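Local atomic coordinates of trehalose-6-phosphate phosphatase (Candida albicans, PDB entry 5DXF), a protein that is a trehalose-phosphatase whose N-terminal domain, present here, belongs to glycosyltransferase family 20 and the two-lobed GT-B clan. Residues 303-306 with 307-311; 446-450 with 451-455; 490-493 with 494-497. One frame throughout, in Å; residues are numbered along the deposited sequence.

Contact 1 of 3, residues 303-306 with 307-311; sequences TEKI and EHDAF
Lys-305 and Asp-309 are joined twice, once through the backbone and once through their side chains. Asp-309 N gives Lys-305 O a nearly straight hydrogen bond of 2.9 Å (N-H...O 168°). Lys-305 NZ also reaches Asp-309 OD1 in a long salt bridge of 3.8 Å. The lysine starts anti to its own nitrogen and bends at its last torsion (chi4 52°), which turns NZ back to the carboxylate one turn on. The same oxygen takes a second partner, His-308 ND1, at 3.0 Å. This bond is bent, and OD1 lies 31° out of the imidazole plane.

Further i to i+4 bonds run through the turn. Glu-307 N meets Thr-303 O, His-308 N meets Glu-304 O, and Ala-310 N meets Ile-306 O, each at 2.9 Å. Glu-307 stretches away from these turns, with a salt bridge to Lys-449 and a hydrogen bond to Tyr-504 OH.

Packing lies on other sides of the helix. Ile-306 rests on Glu-443 and Ile-446 of helix 439-447, and Ala-310 CB sits over one face of the Phe-311 ring, toward its rim.

Helix 303-311 follows strand 290-296. The imidazole N-H is the closer partner of Asp-309 OD1 and would probably favour the carboxylate as an anion. The long lysine contact probably adds only a little.

Contact 2 of 3, residues 446-450 with 451-455; sequences ICQKY and NNSPL
Gln-448 meets Asn-451, Asn-452 and Ser-453 in a local turn. The turn carries the chain from the end of helix 439-447 toward strand 455-458, in the lobe that holds the two three-stranded parallel sheets. It is closed by Asn-452 N, which donates to Gln-448 O at 2.5 Å. That is an i to i+4 bond, as in an alpha-turn. Asn-452 itself has left-handed helical backbone angles, and the chain changes direction there. The Asn-452 side chain rests on Glu-500 of helix 493-509.

The Gln-448 side chain adds a second closure. It folds at its second torsion (chi2 -59°) and lays its amide beside the turn. OE1 takes the N-H of Ser-453 at 3.0 Å. The donor stands 38° above the carbonyl plane, so the bond does not use a lone-pair direction. The other end of this amide, NE2, bonds to Arg-423 O. Ser-453 CB packs on Gln-448 CD, and Ser-453 OG bonds to Ala-425 O.

Asn-451 runs alongside Gln-448, pointing the same way, with the two amide planes 50° apart. Its CB touches Gln-448 OE1. A water bridges the two segments: it donates to Cys-447 O at 3.0 Å and accepts from Asn-451 N at 2.6 Å.

Lys-449 CG lies 3.5 Å above the centre of the Tyr-450 ring, a CH-pi contact.

The buried glutamine thus spends its amide at both ends. Its side-chain carbonyl, OE1, serves the turn and its NH2 serves the backbone carbonyl of Arg-423, which should fix the rotation of the group.

Contact 3 of 3, residues 490-493 with 494-497; sequences MLST and KEKV
Glu-495 OE1 is gripped twice by Ser-492. The backbone N of Ser-492 donates to it at 3.0 Å (N-H...O 153°), approaching nearly along the C-O axis of the carboxylate. The Ser-492 hydroxyl adds a weak bond, OG to OE1, at 3.1 Å. OG stands between the backbone N and the carbonyl carbon (chi1 73°), the crowded position, and this brings it to the same oxygen as the N-H. With CG beside its backbone N and the rest of the chain extended, Glu-495 reaches back to Ser-492, and its CG lies 3.4 Å from Ser-492 OG.

Ser-492 is the N-cap of helix 493-509 and Glu-495 is its third residue. The bond from the N-cap N-H to this side chain is the glutamate half of a capping box; here the serine hydroxyl also turns to the carboxylate. The negative group beside the helix start would probably be favoured by the helix dipole.

The helix proper begins with Lys-496 N to Ser-492 O at 3.2 Å, nearly straight (172°). Val-497 N follows with a bond to Thr-493 O.

Leu-491, just before the cap, packs on Lys-496. Its CB meets Lys-496 CG at 3.8 Å. These two residues hold the positions of a hydrophobic staple, with the aliphatic part of the lysine in the second place. Leu-491 CD2 touches Glu-495 OE1, and the two side chains cross at about a right angle. Further along, Thr-493 CG2 and Val-497 CG2 are 4.3 Å apart on this exposed surface.

Contact 2 lies between the other two. Its centre is 13 Å from that of contact 1 and 11 Å from that of contact 3. Contacts 1 and 3 do not touch; their nearest atoms are about 13 Å apart. Helix 303-311 meets 446-450 through Thr-303 on Ile-446, and Phe-311 and Tyr-450 set their rings edge-to-face. The salt bridge of Glu-307 with Lys-449 joins the same two contacts. Between contacts 2 and 3, Asn-452 ND2 lies 3.8 Å from Val-497 CG2, and Pro-454 CB reaches Leu-491 CD1 at 4.2 Å. Contacts 2 and 3 belong to the lobe with the two three-stranded parallel sheets, and contact 1 packs against it.

Contact 1 of 3, residues 303-306 with 307-311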
# COMPACT_ATOMS: atom_id res chain seq x y z
N THR A 303 4.76 6.57 12.73
CA THR A 303 5.54 5.81 13.68
C THR A 303 5.13 6.02 15.13
O THR A 303 5.11 5.09 15.91
CB THR A 303 7.02 6.15 13.54
OG1 THR A 303 7.36 6.10 12.16
CG2 THR A 303 7.85 5.15 14.26
N GLU A 304 4.83 7.25 15.49
CA GLU A 304 4.51 7.56 16.88
C GLU A 304 3.22 6.86 17.33
O GLU A 304 3.17 6.32 18.44
CB GLU A 304 4.41 9.08 17.12
CG GLU A 304 3.10 9.79 16.71
CD GLU A 304 2.93 11.16 17.36
OE1 GLU A 304 3.28 11.29 18.56
OE2 GLU A 304 2.46 12.10 16.69
N LYS A 305 2.21 6.85 16.47
CA LYS A 305 0.93 6.25 16.84
C LYS A 305 1.01 4.74 16.88
O LYS A 305 0.46 4.11 17.78
CB LYS A 305 -0.18 6.69 15.87
CG LYS A 305 -1.54 6.12 16.24
CD LYS A 305 -2.68 7.00 15.76
CE LYS A 305 -3.96 6.63 16.48
NZ LYS A 305 -3.74 6.63 17.94
N ILE A 306 1.71 4.15 15.91
CA ILE A 306 1.89 2.70 15.88
C ILE A 306 2.70 2.22 17.08
O ILE A 306 2.35 1.22 17.70
CB ILE A 306 2.57 2.25 14.57
CG1 ILE A 306 1.60 2.39 13.40
CG2 ILE A 306 3.07 0.81 14.68
CD1 ILE A 306 2.27 2.52 12.07
N GLU A 307 3.77 2.93 17.40
CA GLU A 307 4.56 2.59 18.58
C GLU A 307 3.72 2.73 19.85
O GLU A 307 3.70 1.82 20.70
CB GLU A 307 5.81 3.47 18.66
CG GLU A 307 6.79 3.05 19.73
CD GLU A 307 8.17 3.62 19.50
OE1 GLU A 307 9.01 3.56 20.43
OE2 GLU A 307 8.43 4.13 18.39
N HIS A 308 2.95 3.80 19.95
CA HIS A 308 2.14 4.00 21.12
C HIS A 308 1.10 2.91 21.34
O HIS A 308 0.98 2.36 22.43
CB HIS A 308 1.41 5.34 20.97
CG HIS A 308 0.36 5.58 22.01
ND1 HIS A 308 -0.98 5.61 21.71
CD2 HIS A 308 0.46 5.79 23.34
CE1 HIS A 308 -1.67 5.83 22.81
NE2 HIS A 308 -0.82 5.94 23.81
N ASP A 309 0.38 2.56 20.28
CA ASP A 309 -0.63 1.52 20.32
C ASP A 309 -0.01 0.17 20.59
O ASP A 309 -0.54 -0.63 21.31
CB ASP A 309 -1.43 1.50 19.03
CG ASP A 309 -2.18 2.78 18.80
OD1 ASP A 309 -1.95 3.74 19.54
OD2 ASP A 309 -2.99 2.84 17.87
N ALA A 310 1.14 -0.06 20.00
CA ALA A 310 1.82 -1.32 20.20
C ALA A 310 2.19 -1.50 21.65
O ALA A 310 2.11 -2.59 22.19
CB ALA A 310 3.08 -1.36 19.35
N PHE A 311 2.61 -0.43 22.29
CA PHE A 311 3.18 -0.59 23.63
C PHE A 311 2.41 0.09 24.77
O PHE A 311 2.84 0.04 25.92
CB PHE A 311 4.63 -0.08 23.62
CG PHE A 311 5.51 -0.80 22.64
CD1 PHE A 311 5.87 -2.12 22.86
CD2 PHE A 311 5.96 -0.16 21.50
CE1 PHE A 311 6.67 -2.79 21.95
CE2 PHE A 311 6.77 -0.83 20.59
CZ PHE A 311 7.13 -2.14 20.82

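Contact 2 of 3, residues 446-450 with 451-455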
# COMPACT_ATOMS: atom_id res chain seq x y z
N ILE A 446 8.89 -1.58 13.92
CA ILE A 446 8.53 -0.79 15.09
C ILE A 446 8.17 -1.69 16.27
O ILE A 446 8.62 -1.49 17.40
CB ILE A 446 7.34 0.16 14.83
CG1 ILE A 446 7.72 1.25 13.83
CG2 ILE A 446 6.87 0.80 16.13
CD1 ILE A 446 6.61 2.25 13.61
N CYS A 447 7.35 -2.71 15.98
CA CYS A 447 6.86 -3.61 17.01
C CYS A 447 7.94 -4.49 17.61
O CYS A 447 7.73 -5.13 18.64
CB CYS A 447 5.74 -4.50 16.44
SG CYS A 447 4.18 -3.65 16.13
N GLN A 448 9.11 -4.54 16.97
CA GLN A 448 10.18 -5.40 17.44
C GLN A 448 11.35 -4.66 18.07
O GLN A 448 12.39 -5.26 18.30
CB GLN A 448 10.72 -6.25 16.28
CG GLN A 448 9.76 -7.33 15.83
CD GLN A 448 9.39 -8.28 16.95
OE1 GLN A 448 10.21 -8.57 17.82
NE2 GLN A 448 8.17 -8.78 16.92
N LYS A 449 11.19 -3.37 18.37
CA LYS A 449 12.31 -2.59 18.88
C LYS A 449 12.82 -3.13 20.22
O LYS A 449 14.02 -3.08 20.48
CB LYS A 449 11.93 -1.10 19.03
CG LYS A 449 11.33 -0.71 20.37
CD LYS A 449 10.80 0.72 20.37
CE LYS A 449 11.78 1.71 20.99
NZ LYS A 449 11.16 3.06 21.22
N TYR A 450 11.93 -3.65 21.05
CA TYR A 450 12.35 -4.18 22.34
C TYR A 450 12.64 -5.67 22.24
O TYR A 450 13.52 -6.19 22.93
CB TYR A 450 11.29 -3.90 23.40
CG TYR A 450 10.96 -2.44 23.59
CD1 TYR A 450 9.66 -1.98 23.47
CD2 TYR A 450 11.96 -1.51 23.87
CE1 TYR A 450 9.35 -0.64 23.64
CE2 TYR A 450 11.66 -0.17 24.04
CZ TYR A 450 10.36 0.26 23.92
OH TYR A 450 10.06 1.59 24.09
N ASN A 451 11.92 -6.35 21.37
CA ASN A 451 12.04 -7.79 21.24
C ASN A 451 13.10 -8.24 20.23
O ASN A 451 13.70 -9.31 20.38
CB ASN A 451 10.67 -8.39 20.88
CG ASN A 451 10.65 -9.90 21.00
OD1 ASN A 451 9.98 -10.59 20.24
ND2 ASN A 451 11.40 -10.41 21.97
N ASN A 452 13.32 -7.41 19.22
CA ASN A 452 14.39 -7.61 18.23
C ASN A 452 14.27 -8.87 17.37
O ASN A 452 15.27 -9.52 17.09
CB ASN A 452 15.76 -7.62 18.91
CG ASN A 452 16.03 -6.36 19.71
OD1 ASN A 452 16.11 -5.27 19.16
ND2 ASN A 452 16.20 -6.53 21.02
N SER A 453 13.06 -9.20 16.94
CA SER A 453 12.88 -10.34 16.04
C SER A 453 13.21 -9.96 14.60
O SER A 453 12.90 -8.85 14.15
CB SER A 453 11.46 -10.90 16.14
OG SER A 453 11.29 -11.62 17.35
N PRO A 454 13.86 -10.88 13.86
CA PRO A 454 14.33 -10.64 12.49
C PRO A 454 13.23 -10.49 11.43
O PRO A 454 12.14 -11.09 11.49
CB PRO A 454 15.17 -11.89 12.19
CG PRO A 454 14.67 -12.93 13.10
CD PRO A 454 14.29 -12.20 14.36
N LEU A 455 13.55 -9.66 10.44
CA LEU A 455 12.70 -9.43 9.29
C LEU A 455 13.38 -9.92 8.02
O LEU A 455 14.51 -9.54 7.73
CB LEU A 455 12.35 -7.95 9.16
CG LEU A 455 11.79 -7.52 7.81
CD1 LEU A 455 10.39 -8.08 7.60
CD2 LEU A 455 11.80 -6.00 7.67
O HOH W 1 9.60 -5.33 20.95

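Contact 3 of 3, residues 490-493 with 494-497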
# COMPACT_ATOMS: atom_id res chain seq x y z
N MET A 490 18.27 -18.75 13.68
CA MET A 490 19.46 -19.13 14.43
C MET A 490 20.42 -17.97 14.68
O MET A 490 21.56 -18.18 15.11
CB MET A 490 20.21 -20.26 13.71
CG MET A 490 19.54 -21.62 13.84
SD MET A 490 19.17 -22.05 15.55
CE MET A 490 18.92 -23.81 15.42
N LEU A 491 19.97 -16.75 14.39
CA LEU A 491 20.79 -15.57 14.62
C LEU A 491 21.18 -15.42 16.08
O LEU A 491 20.38 -15.71 16.97
CB LEU A 491 20.06 -14.31 14.16
CG LEU A 491 19.98 -14.05 12.65
CD1 LEU A 491 19.24 -12.75 12.38
CD2 LEU A 491 21.38 -14.01 12.05
N SER A 492 22.41 -14.99 16.33
CA SER A 492 22.85 -14.72 17.69
C SER A 492 22.10 -13.49 18.20
O SER A 492 21.56 -12.72 17.41
CB SER A 492 24.37 -14.49 17.75
OG SER A 492 24.72 -13.24 17.18
N THR A 493 22.06 -13.33 19.52
CA THR A 493 21.30 -12.24 20.13
C THR A 493 21.77 -10.87 19.64
O THR A 493 20.96 -10.06 19.18
CB THR A 493 21.39 -12.30 21.67
OG1 THR A 493 21.16 -13.65 22.11
CG2 THR A 493 20.35 -11.38 22.31
N LYS A 494 23.08 -10.64 19.69
CA LYS A 494 23.66 -9.36 19.27
C LYS A 494 23.36 -9.00 17.81
O LYS A 494 23.12 -7.84 17.50
CB LYS A 494 25.17 -9.36 19.50
CG LYS A 494 25.60 -8.65 20.78
CD LYS A 494 27.05 -8.18 20.71
CE LYS A 494 27.33 -7.06 21.72
NZ LYS A 494 27.47 -5.73 21.06
N GLU A 495 23.40 -10.00 16.93
CA GLU A 495 23.05 -9.78 15.53
C GLU A 495 21.61 -9.27 15.41
O GLU A 495 21.34 -8.29 14.72
CB GLU A 495 23.24 -11.07 14.72
CG GLU A 495 24.68 -11.35 14.31
CD GLU A 495 24.90 -12.78 13.84
OE1 GLU A 495 24.08 -13.66 14.19
OE2 GLU A 495 25.88 -13.03 13.11
N LYS A 496 20.69 -9.94 16.11
CA LYS A 496 19.30 -9.53 16.18
C LYS A 496 19.17 -8.08 16.66
O LYS A 496 18.57 -7.25 15.97
CB LYS A 496 18.50 -10.46 17.09
CG LYS A 496 18.39 -11.90 16.59
CD LYS A 496 17.94 -12.86 17.68
CE LYS A 496 16.51 -12.59 18.13
NZ LYS A 496 15.99 -13.69 19.00
N VAL A 497 19.74 -7.78 17.83
CA VAL A 497 19.62 -6.44 18.40
C VAL A 497 20.21 -5.36 17.48
O VAL A 497 19.58 -4.34 17.25
CB VAL A 497 20.31 -6.34 19.78
CG1 VAL A 497 20.05 -4.96 20.40
CG2 VAL A 497 19.83 -7.46 20.70